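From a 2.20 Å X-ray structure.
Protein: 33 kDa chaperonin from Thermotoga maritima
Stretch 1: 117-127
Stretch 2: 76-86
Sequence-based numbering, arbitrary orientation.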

ATOM      1  N   ALA A 117     -16.429  -8.199 -13.660  1.00 30.87           N
ATOM      2  CA  ALA A 117     -15.111  -7.863 -14.192  1.00 29.47           C
ATOM      3  C   ALA A 117     -15.212  -6.622 -15.102  1.00 30.20           C
ATOM      4  O   ALA A 117     -14.415  -5.695 -15.023  1.00 32.10           O
ATOM      5  CB  ALA A 117     -14.500  -9.078 -14.936  1.00 28.32           C
ATOM      6  N   GLY A 118     -16.211  -6.607 -15.962  1.00 30.58           N
ATOM      7  CA  GLY A 118     -16.459  -5.468 -16.848  1.00 30.31           C
ATOM      8  C   GLY A 118     -16.820  -4.230 -16.036  1.00 31.01           C
ATOM      9  O   GLY A 118     -16.403  -3.124 -16.332  1.00 32.84           O
ATOM     10  N   ALA A 119     -17.613  -4.403 -14.979  1.00 31.57           N
ATOM     11  CA  ALA A 119     -17.993  -3.223 -14.188  1.00 31.10           C
ATOM     12  C   ALA A 119     -16.750  -2.569 -13.587  1.00 30.94           C
ATOM     13  O   ALA A 119     -16.652  -1.367 -13.500  1.00 28.64           O
ATOM     14  CB  ALA A 119     -18.944  -3.605 -13.100  1.00 32.30           C
ATOM     15  N   ILE A 120     -15.801  -3.395 -13.119  1.00 31.45           N
ATOM     16  CA  ILE A 120     -14.590  -2.878 -12.453  1.00 29.64           C
ATOM     17  C   ILE A 120     -13.522  -2.416 -13.445  1.00 30.26           C
ATOM     18  O   ILE A 120     -12.837  -1.396 -13.245  1.00 30.08           O
ATOM     19  CB  ILE A 120     -14.044  -3.948 -11.487  1.00 28.81           C
ATOM     20  CG1 ILE A 120     -15.016  -4.115 -10.311  1.00 30.32           C
ATOM     21  CG2 ILE A 120     -12.570  -3.614 -11.049  1.00 26.99           C
ATOM     22  CD1 ILE A 120     -14.728  -5.335  -9.466  1.00 32.77           C
ATOM     23  N   GLY A 121     -13.357  -3.178 -14.502  1.00 31.45           N
ATOM     24  CA  GLY A 121     -12.327  -2.869 -15.484  1.00 32.14           C
ATOM     25  C   GLY A 121     -10.921  -3.114 -14.961  1.00 32.11           C
ATOM     26  O   GLY A 121     -10.712  -3.904 -14.024  1.00 34.79           O
ATOM     27  N   GLN A 122      -9.989  -2.416 -15.564  1.00 32.40           N
ATOM     28  CA  GLN A 122      -8.562  -2.484 -15.290  1.00 33.57           C
ATOM     29  C   GLN A 122      -8.293  -1.667 -14.059  1.00 32.24           C
ATOM     30  O   GLN A 122      -8.694  -0.509 -13.993  1.00 32.30           O
ATOM     31  CB  GLN A 122      -7.744  -1.832 -16.416  1.00 33.72           C
ATOM     32  CG  GLN A 122      -7.783  -2.503 -17.759  1.00 41.15           C
ATOM     33  CD  GLN A 122      -7.686  -3.967 -17.627  1.00 47.20           C
ATOM     34  OE1 GLN A 122      -6.618  -4.488 -17.280  1.00 53.58           O
ATOM     35  NE2 GLN A 122      -8.812  -4.652 -17.826  1.00 50.57           N
ATOM     36  N   GLY A 123      -7.561  -2.234 -13.125  1.00 29.79           N
ATOM     37  CA  GLY A 123      -7.267  -1.542 -11.904  1.00 32.08           C
ATOM     38  C   GLY A 123      -6.592  -2.360 -10.827  1.00 32.17           C
ATOM     39  O   GLY A 123      -5.865  -3.304 -11.111  1.00 31.70           O
ATOM     40  N   VAL A 124      -6.823  -1.953  -9.584  1.00 32.21           N
ATOM     41  CA  VAL A 124      -6.023  -2.410  -8.443  1.00 32.45           C
ATOM     42  C   VAL A 124      -6.932  -2.781  -7.246  1.00 32.62           C
ATOM     43  O   VAL A 124      -8.076  -2.348  -7.132  1.00 33.05           O
ATOM     44  CB  VAL A 124      -4.979  -1.294  -7.961  1.00 29.89           C
ATOM     45  CG1 VAL A 124      -4.156  -0.852  -9.048  1.00 29.54           C
ATOM     46  CG2 VAL A 124      -5.646  -0.076  -7.325  1.00 29.08           C
ATOM     47  N   LEU A 125      -6.375  -3.588  -6.359  1.00 32.50           N
ATOM     48  CA  LEU A 125      -7.017  -3.904  -5.111  1.00 33.10           C
ATOM     49  C   LEU A 125      -6.123  -3.485  -3.939  1.00 32.64           C
ATOM     50  O   LEU A 125      -4.961  -3.777  -3.928  1.00 32.15           O
ATOM     51  CB  LEU A 125      -7.335  -5.386  -5.075  1.00 33.88           C
ATOM     52  CG  LEU A 125      -7.945  -5.998  -3.809  1.00 34.71           C
ATOM     53  CD1 LEU A 125      -8.553  -7.372  -4.157  1.00 38.32           C
ATOM     54  CD2 LEU A 125      -6.922  -6.183  -2.772  1.00 32.92           C
ATOM     55  N   ARG A 126      -6.724  -2.751  -3.008  1.00 34.50           N
ATOM     56  CA  ARG A 126      -6.149  -2.269  -1.760  1.00 34.57           C
ATOM     57  C   ARG A 126      -6.828  -2.897  -0.560  1.00 33.67           C
ATOM     58  O   ARG A 126      -8.025  -3.053  -0.563  1.00 33.08           O
ATOM     59  CB  ARG A 126      -6.299  -0.734  -1.626  1.00 33.05           C
ATOM     60  CG  ARG A 126      -5.331  -0.027  -2.412  1.00 41.05           C
ATOM     61  CD  ARG A 126      -5.272   1.479  -2.278  1.00 46.07           C
ATOM     62  NE  ARG A 126      -6.437   2.041  -2.870  1.00 49.50           N
ATOM     63  CZ  ARG A 126      -6.559   2.511  -4.089  1.00 44.32           C
ATOM     64  NH1 ARG A 126      -5.563   2.549  -4.920  1.00 41.56           N
ATOM     65  NH2 ARG A 126      -7.725   2.997  -4.453  1.00 37.82           N
ATOM     66  N   VAL A 127      -6.024  -3.247   0.439  1.00 32.35           N
ATOM     67  CA  VAL A 127      -6.491  -3.634   1.772  1.00 32.40           C
ATOM     68  C   VAL A 127      -5.861  -2.717   2.812  1.00 32.29           C
ATOM     69  O   VAL A 127      -4.623  -2.614   2.919  1.00 31.74           O
ATOM     70  CB  VAL A 127      -6.284  -5.104   2.056  1.00 31.51           C
ATOM     71  CG1 VAL A 127      -6.653  -5.472   3.526  1.00 31.01           C
ATOM     72  CG2 VAL A 127      -7.102  -5.910   1.040  1.00 33.07           C
TER
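Stretch 2, residues 76-86: IEGNGPIRRVV

The strongest polar contact joins Arg-126 to Glu-77. Arg-126 NH2 lies 2.5 Å from Glu-77 OE1, a salt bridge that is also a hydrogen bond. The carboxylate oxygen sits at the edge of the Arg-126 guanidinium, near its plane, where an N-H can point at it. Within stretch 2, Arg-84 NH2 is 3.9 Å from Glu-77 OE1, but the oxygen lies well out of the guanidinium plane, so this long salt bridge rests on charge alone. The two arginines also come close, with Arg-126 NH2 3.3 Å from Arg-84 NH2. Both are donors and share no hydrogen bond; these are like charges close together, with the Glu-77 carboxylate near both.

The backbone pairing is antiparallel. Strand 76-78 runs against strand 123-127, with 167° between their N-to-C directions and a closest approach of 4.7 Å between axes. Val-124 and Glu-77 form the hydrogen-bonded pair. Val-124 N donates to Glu-77 O at 2.9 Å, and Glu-77 N donates to Val-124 O at 3.0 Å. Their side chains share one face of the sheet. Leu-125 and Ile-76 form a non-hydrogen-bonded pair, with side chains on the other face. Gly-123 and Gly-78 form a second such pair, their CA atoms 4.0 Å apart.

Beyond the strands the contact continues through the loops. Asn-79 N donates to Gln-122 O at 2.9 Å. The Asn-79 side chain, with chi1 in p, returns the contact: Gln-122 N donates to Asn-79 OD1 at 2.8 Å. Stretch 2 then meets the end of helix 117-120. Gly-80 N donates to Ile-120 O at 2.9 Å, and Ile-82 N to Ala-119 O at 3.1 Å. Gly-80 to Arg-83 form a type I turn, with a weak bond of 3.1 Å from Arg-83 N to Gly-80 O. The chain then returns as strand 84-86, bonded to Ile-76 through Val-85: Ile-76 N to Val-85 O is 2.8 Å, and Val-85 N to Ile-76 O is 2.9 Å.

Glycines allow this close backbone approach. Gly-121 leaves the helix with phi 71°, a value that favours glycine. An ideal CB on Gly-121 would fall 2.4 Å from both Gly-80 N and Asn-79 OD1. At Gly-123 a CB would lie 2.0 Å from Glu-77 O. At Gly-78 it would lie 2.2 Å from Ile-120 O, and at Gly-80 2.2 Å from Ala-119 O. All are clashes.

Apolar packing completes the contact. Ile-120 CG2 is 3.8 Å from Ile-76 CG2. Ile-120 CG1 is 4.2 Å from Ile-82 CG2 and 4.3 Å from Val-85 CG2. Ala-119 CB meets Ile-82 CB at 4.1 Å. Leu-125 CG lies 4.0 Å from Ile-76 CG1, so Ile-76 touches both the helix end and the strand. Together the stretches bury 716 Å², both sides summed.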

ATOM      1  N   ILE A  76     -11.241  -1.641  -4.059  1.00 30.50           N
ATOM      2  CA  ILE A  76     -11.000  -1.949  -5.449  1.00 31.48           C
ATOM      3  C   ILE A  76     -11.318  -0.705  -6.335  1.00 31.81           C
ATOM      4  O   ILE A  76     -12.368  -0.131  -6.292  1.00 29.01           O
ATOM      5  CB  ILE A  76     -11.801  -3.139  -5.866  1.00 30.85           C
ATOM      6  CG1 ILE A  76     -11.321  -4.381  -5.088  1.00 34.13           C
ATOM      7  CG2 ILE A  76     -11.655  -3.371  -7.367  1.00 28.59           C
ATOM      8  CD1 ILE A  76     -12.266  -5.501  -5.204  1.00 34.64           C
ATOM      9  N   GLU A  77     -10.318  -0.282  -7.068  1.00 31.42           N
ATOM     10  CA  GLU A  77     -10.471   0.878  -7.919  1.00 32.45           C
ATOM     11  C   GLU A  77     -10.054   0.542  -9.369  1.00 30.99           C
ATOM     12  O   GLU A  77      -9.008  -0.051  -9.611  1.00 31.02           O
ATOM     13  CB  GLU A  77      -9.647   2.012  -7.349  1.00 32.77           C
ATOM     14  CG  GLU A  77      -9.949   3.340  -8.050  1.00 38.43           C
ATOM     15  CD  GLU A  77      -9.265   4.514  -7.354  1.00 44.57           C
ATOM     16  OE1 GLU A  77      -8.441   4.311  -6.456  1.00 49.11           O
ATOM     17  OE2 GLU A  77      -9.568   5.641  -7.702  1.00 49.52           O
ATOM     18  N   GLY A  78     -10.904   0.872 -10.326  1.00 31.76           N
ATOM     19  CA  GLY A  78     -10.622   0.547 -11.741  1.00 31.57           C
ATOM     20  C   GLY A  78     -11.285   1.437 -12.717  1.00 32.64           C
ATOM     21  O   GLY A  78     -11.957   2.377 -12.314  1.00 33.82           O
ATOM     22  N   ASN A  79     -11.004   1.208 -14.018  1.00 32.50           N
ATOM     23  CA  ASN A  79     -11.509   2.070 -15.066  1.00 32.07           C
ATOM     24  C   ASN A  79     -12.867   1.634 -15.707  1.00 31.46           C
ATOM     25  O   ASN A  79     -13.297   2.241 -16.649  1.00 31.45           O
ATOM     26  CB  ASN A  79     -10.443   2.298 -16.166  1.00 33.16           C
ATOM     27  CG  ASN A  79     -10.171   1.055 -17.003  1.00 33.05           C
ATOM     28  OD1 ASN A  79     -10.762   0.004 -16.784  1.00 34.49           O
ATOM     29  ND2 ASN A  79      -9.204   1.164 -17.933  1.00 36.65           N
ATOM     30  N   GLY A  80     -13.490   0.575 -15.218  1.00 31.09           N
ATOM     31  CA  GLY A  80     -14.827   0.250 -15.622  1.00 31.68           C
ATOM     32  C   GLY A  80     -15.836   1.247 -15.077  1.00 31.08           C
ATOM     33  O   GLY A  80     -15.472   2.090 -14.279  1.00 29.30           O
ATOM     34  N   PRO A  81     -17.093   1.120 -15.505  1.00 31.12           N
ATOM     35  CA  PRO A  81     -18.124   2.136 -15.239  1.00 31.60           C
ATOM     36  C   PRO A  81     -18.611   2.192 -13.795  1.00 32.62           C
ATOM     37  O   PRO A  81     -19.228   3.194 -13.419  1.00 31.31           O
ATOM     38  CB  PRO A  81     -19.239   1.778 -16.251  1.00 32.40           C
ATOM     39  CG  PRO A  81     -19.120   0.293 -16.485  1.00 32.22           C
ATOM     40  CD  PRO A  81     -17.603   0.055 -16.390  1.00 33.26           C
ATOM     41  N   ILE A  82     -18.358   1.132 -12.989  1.00 31.93           N
ATOM     42  CA  ILE A  82     -18.568   1.237 -11.537  1.00 32.94           C
ATOM     43  C   ILE A  82     -17.527   2.081 -10.748  1.00 33.38           C
ATOM     44  O   ILE A  82     -17.870   2.637  -9.716  1.00 32.61           O
ATOM     45  CB  ILE A  82     -18.804  -0.126 -10.849  1.00 32.50           C
ATOM     46  CG1 ILE A  82     -19.790   0.051  -9.664  1.00 31.91           C
ATOM     47  CG2 ILE A  82     -17.487  -0.771 -10.426  1.00 33.59           C
ATOM     48  CD1 ILE A  82     -20.380  -1.285  -9.038  1.00 29.79           C
ATOM     49  N   ARG A  83     -16.286   2.117 -11.254  1.00 34.14           N
ATOM     50  CA  ARG A  83     -15.188   3.001 -10.840  1.00 35.23           C
ATOM     51  C   ARG A  83     -14.484   2.598  -9.559  1.00 36.71           C
ATOM     52  O   ARG A  83     -13.251   2.504  -9.507  1.00 36.48           O
ATOM     53  CB  ARG A  83     -15.624   4.464 -10.775  1.00 35.74           C
ATOM     54  CG  ARG A  83     -16.267   4.994 -12.045  1.00 40.88           C
ATOM     55  CD  ARG A  83     -16.237   6.553 -12.251  1.00 51.70           C
ATOM     56  NE  ARG A  83     -16.625   7.385 -11.094  1.00 58.40           N
ATOM     57  CZ  ARG A  83     -17.881   7.665 -10.701  1.00 62.66           C
ATOM     58  NH1 ARG A  83     -18.957   7.151 -11.322  1.00 62.84           N
ATOM     59  NH2 ARG A  83     -18.054   8.447  -9.632  1.00 62.35           N
ATOM     60  N   ARG A  84     -15.276   2.376  -8.516  1.00 36.72           N
ATOM     61  CA  ARG A  84     -14.759   2.064  -7.196  1.00 37.09           C
ATOM     62  C   ARG A  84     -15.735   1.225  -6.371  1.00 35.59           C
ATOM     63  O   ARG A  84     -16.937   1.455  -6.408  1.00 33.65           O
ATOM     64  CB  ARG A  84     -14.451   3.347  -6.392  1.00 37.03           C
ATOM     65  CG  ARG A  84     -13.290   3.108  -5.423  1.00 41.60           C
ATOM     66  CD  ARG A  84     -12.735   4.341  -4.890  1.00 43.16           C
ATOM     67  NE  ARG A  84     -11.530   4.169  -4.071  1.00 44.08           N
ATOM     68  CZ  ARG A  84     -10.806   5.211  -3.622  1.00 43.63           C
ATOM     69  NH1 ARG A  84     -11.158   6.452  -3.902  1.00 46.79           N
ATOM     70  NH2 ARG A  84      -9.741   5.050  -2.892  1.00 41.94           N
ATOM     71  N   VAL A  85     -15.166   0.245  -5.667  1.00 34.54           N
ATOM     72  CA  VAL A  85     -15.880  -0.652  -4.785  1.00 34.17           C
ATOM     73  C   VAL A  85     -15.131  -0.749  -3.465  1.00 35.19           C
ATOM     74  O   VAL A  85     -13.958  -1.163  -3.439  1.00 33.75           O
ATOM     75  CB  VAL A  85     -15.972  -2.069  -5.385  1.00 33.99           C
ATOM     76  CG1 VAL A  85     -16.876  -2.921  -4.569  1.00 35.21           C
ATOM     77  CG2 VAL A  85     -16.458  -2.022  -6.787  1.00 37.01           C
ATOM     78  N   VAL A  86     -15.827  -0.404  -2.374  1.00 34.29           N
ATOM     79  CA  VAL A  86     -15.234  -0.306  -1.042  1.00 33.83           C
ATOM     80  C   VAL A  86     -16.078  -1.110  -0.024  1.00 34.00           C
ATOM     81  O   VAL A  86     -17.297  -0.927   0.095  1.00 33.56           O
ATOM     82  CB  VAL A  86     -15.149   1.185  -0.573  1.00 33.67           C
ATOM     83  CG1 VAL A  86     -14.517   1.295   0.778  1.00 32.93           C
ATOM     84  CG2 VAL A  86     -14.339   1.994  -1.510  1.00 33.76           C
TER